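Local coordinates for protein disulfide isomerase (Pseudomonas aeruginosa, PDB 4N30) that probably acts as a periplasmic thiol-disulfide oxidoreductase of the DsbA subfamily, with a thioredoxin fold, at residues A[55-60]-A[87-92]. Numbering follows the deposited sequence.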
loop_
_atom_site.group_PDB
_atom_site.type_symbol
_atom_site.label_atom_id
_atom_site.label_comp_id
_atom_site.label_asym_id
_atom_site.label_seq_id
_atom_site.Cartn_x
_atom_site.Cartn_y
_atom_site.Cartn_z
ATOM N N ARG A 55 4.445 5.329 16.485
ATOM C CA ARG A 55 3.280 5.074 17.323
ATOM C C ARG A 55 1.988 4.703 16.481
ATOM O O ARG A 55 1.278 3.779 16.901
ATOM C CB ARG A 55 2.971 6.278 18.211
ATOM C CG ARG A 55 1.630 6.128 18.897
ATOM C CD ARG A 55 1.624 5.748 20.285
ATOM N NE ARG A 55 0.246 5.869 20.812
ATOM C CZ ARG A 55 -0.200 6.687 21.773
ATOM N NH1 ARG A 55 0.593 7.624 22.304
ATOM N NH2 ARG A 55 -1.473 6.555 22.174
ATOM N N TRP A 56 1.708 5.430 15.384
ATOM C CA TRP A 56 0.460 5.121 14.642
ATOM C C TRP A 56 0.892 4.640 13.291
ATOM O O TRP A 56 1.881 5.121 12.692
ATOM C CB TRP A 56 -0.347 6.404 14.457
ATOM C CG TRP A 56 -0.917 6.841 15.791
ATOM C CD1 TRP A 56 -1.960 6.325 16.469
ATOM C CD2 TRP A 56 -0.371 7.901 16.592
ATOM N NE1 TRP A 56 -2.157 7.025 17.693
ATOM C CE2 TRP A 56 -1.204 7.992 17.789
ATOM C CE3 TRP A 56 0.674 8.827 16.435
ATOM C CZ2 TRP A 56 -0.962 8.925 18.806
ATOM C CZ3 TRP A 56 0.850 9.830 17.447
ATOM C CH2 TRP A 56 0.042 9.844 18.601
ATOM N N THR A 57 0.139 3.688 12.762
ATOM C CA THR A 57 0.393 3.151 11.400
ATOM C C THR A 57 -0.867 3.417 10.564
ATOM O O THR A 57 -1.981 2.999 10.956
ATOM C CB THR A 57 0.549 1.692 11.462
ATOM O OG1 THR A 57 1.836 1.394 12.060
ATOM C CG2 THR A 57 0.584 0.999 10.006
ATOM N N ILE A 58 -0.675 4.081 9.430
ATOM C CA ILE A 58 -1.736 4.223 8.402
ATOM C C ILE A 58 -1.651 3.046 7.446
ATOM O O ILE A 58 -0.600 2.938 6.721
ATOM C CB ILE A 58 -1.595 5.504 7.615
ATOM C CG1 ILE A 58 -1.712 6.763 8.517
ATOM C CG2 ILE A 58 -2.615 5.552 6.475
ATOM C CD1 ILE A 58 -1.362 8.106 7.867
ATOM N N ASN A 59 -2.578 2.095 7.504
ATOM C CA ASN A 59 -2.696 1.023 6.521
ATOM C C ASN A 59 -3.483 1.506 5.340
ATOM O O ASN A 59 -4.656 1.890 5.524
ATOM C CB ASN A 59 -3.405 -0.204 7.136
ATOM C CG ASN A 59 -2.578 -0.828 8.207
ATOM O OD1 ASN A 59 -1.700 -1.645 7.923
ATOM N ND2 ASN A 59 -2.824 -0.424 9.458
ATOM N N GLU A 60 -2.831 1.639 4.196
ATOM C CA GLU A 60 -3.488 2.220 3.008
ATOM C C GLU A 60 -3.867 1.076 2.076
ATOM O O GLU A 60 -2.984 0.463 1.455
ATOM C CB GLU A 60 -2.518 3.213 2.280
ATOM C CG GLU A 60 -3.111 3.751 0.982
ATOM C CD GLU A 60 -2.134 4.439 0.068
ATOM O OE1 GLU A 60 -0.980 4.491 0.302
ATOM O OE2 GLU A 60 -2.653 4.860 -1.018
ATOM N N ASN A 87 3.613 5.990 10.588
ATOM C CA ASN A 87 4.185 5.324 9.400
ATOM C C ASN A 87 3.050 4.852 8.530
ATOM O O ASN A 87 1.871 5.099 8.803
ATOM C CB ASN A 87 5.203 4.244 9.834
ATOM C CG ASN A 87 4.559 3.100 10.528
ATOM O OD1 ASN A 87 3.397 2.795 10.417
ATOM N ND2 ASN A 87 5.399 2.391 11.298
ATOM N N LEU A 88 3.434 4.288 7.394
ATOM C CA LEU A 88 2.486 3.931 6.315
ATOM C C LEU A 88 2.762 2.526 5.870
ATOM O O LEU A 88 3.950 2.177 5.620
ATOM C CB LEU A 88 2.725 4.935 5.112
ATOM C CG LEU A 88 2.035 4.566 3.812
ATOM C CD1 LEU A 88 0.499 4.661 3.937
ATOM C CD2 LEU A 88 2.426 5.562 2.740
ATOM N N VAL A 89 1.742 1.674 5.811
ATOM C CA VAL A 89 1.889 0.340 5.265
ATOM C C VAL A 89 0.979 0.136 4.121
ATOM O O VAL A 89 -0.263 0.430 4.242
ATOM C CB VAL A 89 1.659 -0.747 6.364
ATOM C CG1 VAL A 89 1.693 -2.122 5.734
ATOM C CG2 VAL A 89 2.731 -0.599 7.471
ATOM N N TRP A 90 1.494 -0.218 2.937
ATOM C CA TRP A 90 0.642 -0.455 1.785
ATOM C C TRP A 90 -0.078 -1.773 2.002
ATOM O O TRP A 90 0.641 -2.788 2.241
ATOM C CB TRP A 90 1.509 -0.557 0.534
ATOM C CG TRP A 90 0.766 -0.900 -0.754
ATOM C CD1 TRP A 90 0.393 -2.143 -1.215
ATOM C CD2 TRP A 90 0.285 0.034 -1.754
ATOM N NE1 TRP A 90 -0.204 -2.043 -2.415
ATOM C CE2 TRP A 90 -0.283 -0.750 -2.800
ATOM C CE3 TRP A 90 0.385 1.431 -1.882
ATOM C CZ2 TRP A 90 -0.805 -0.170 -3.954
ATOM C CZ3 TRP A 90 -0.104 1.994 -3.058
ATOM C CH2 TRP A 90 -0.689 1.181 -4.063
ATOM N N ARG A 91 -1.374 -1.836 1.819
ATOM C CA ARG A 91 -2.118 -3.085 1.834
ATOM C C ARG A 91 -2.784 -3.242 0.499
ATOM O O ARG A 91 -3.376 -2.328 -0.066
ATOM C CB ARG A 91 -3.179 -3.035 2.957
ATOM C CG ARG A 91 -2.639 -2.719 4.363
ATOM C CD ARG A 91 -1.559 -3.649 4.846
ATOM N NE ARG A 91 -2.234 -4.849 5.120
ATOM C CZ ARG A 91 -2.879 -5.149 6.261
ATOM N NH1 ARG A 91 -2.969 -4.294 7.275
ATOM N NH2 ARG A 91 -3.502 -6.324 6.341
ATOM N N HIS A 92 -2.809 -4.448 -0.057
ATOM C CA HIS A 92 -3.356 -4.672 -1.395
ATOM C C HIS A 92 -4.817 -4.766 -1.403
ATOM O O HIS A 92 -5.404 -5.677 -0.748
ATOM C CB HIS A 92 -2.727 -5.933 -2.005
ATOM C CG HIS A 92 -1.297 -5.808 -2.220
ATOM N ND1 HIS A 92 -0.757 -5.063 -3.225
ATOM C CD2 HIS A 92 -0.233 -6.423 -1.547
ATOM C CE1 HIS A 92 0.581 -5.177 -3.154
ATOM N NE2 HIS A 92 0.910 -5.972 -2.112
HETATM O O HOH W 1 4.709 -0.119 12.679
#
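Ile58 and Leu88 sit abreast on neighbouring parallel strands, 56-60 and 87-92, whose backbones are laced by five hydrogen bonds; the one from Val89 N to Ile58 O is 2.8 Å. Leu88 has CG anti to its backbone N (chi1 169°), and its CD1 lies close to that same Ile58 O and to Glu60 CB, 3.7 Å from CD1. Leu76 of helix 67-81 covers both Ile58 and Leu88. Glu60 leaves the strand fully extended. Its OE2 is hydrogen-bonded to Thr73 on that helix, whereas OE1 has no polar partner in the model and lies obliquely by the Trp90 ring, 4.0 Å from CE3. The strands and helix 67-81 form the beta-alpha-beta unit at the centre of the thioredoxin fold, and Glu60 comes near, without touching, what is probably the redox CxxC pair of the family, at that helix's start. The face of the sheet bearing Thr57, Asn59 and Val89 is more polar. Asn87 OD1 comes within 2.7 Å of Thr57 OG1, which also has Asn191 OD1 as a partner; a water accepts from Asn87 ND2 and reaches the same OG1 weakly. On the same face Thr57 CG2 meets Val89 CG2 at 3.7 Å. Farther along, Arg91 lies side by side with Asn59, its chain bent at chi2 and chi3, and NH1 donates to Asn59 OD1 over 3.0 Å. That oxygen lies in the guanidinium plane, yet NH1 stands well above the amide plane, the two planes being 77° apart. Arg91 NE forms a salt bridge with Asp171, and Asn59 ND2 bonds to Val187 O on the adjoining antiparallel strand.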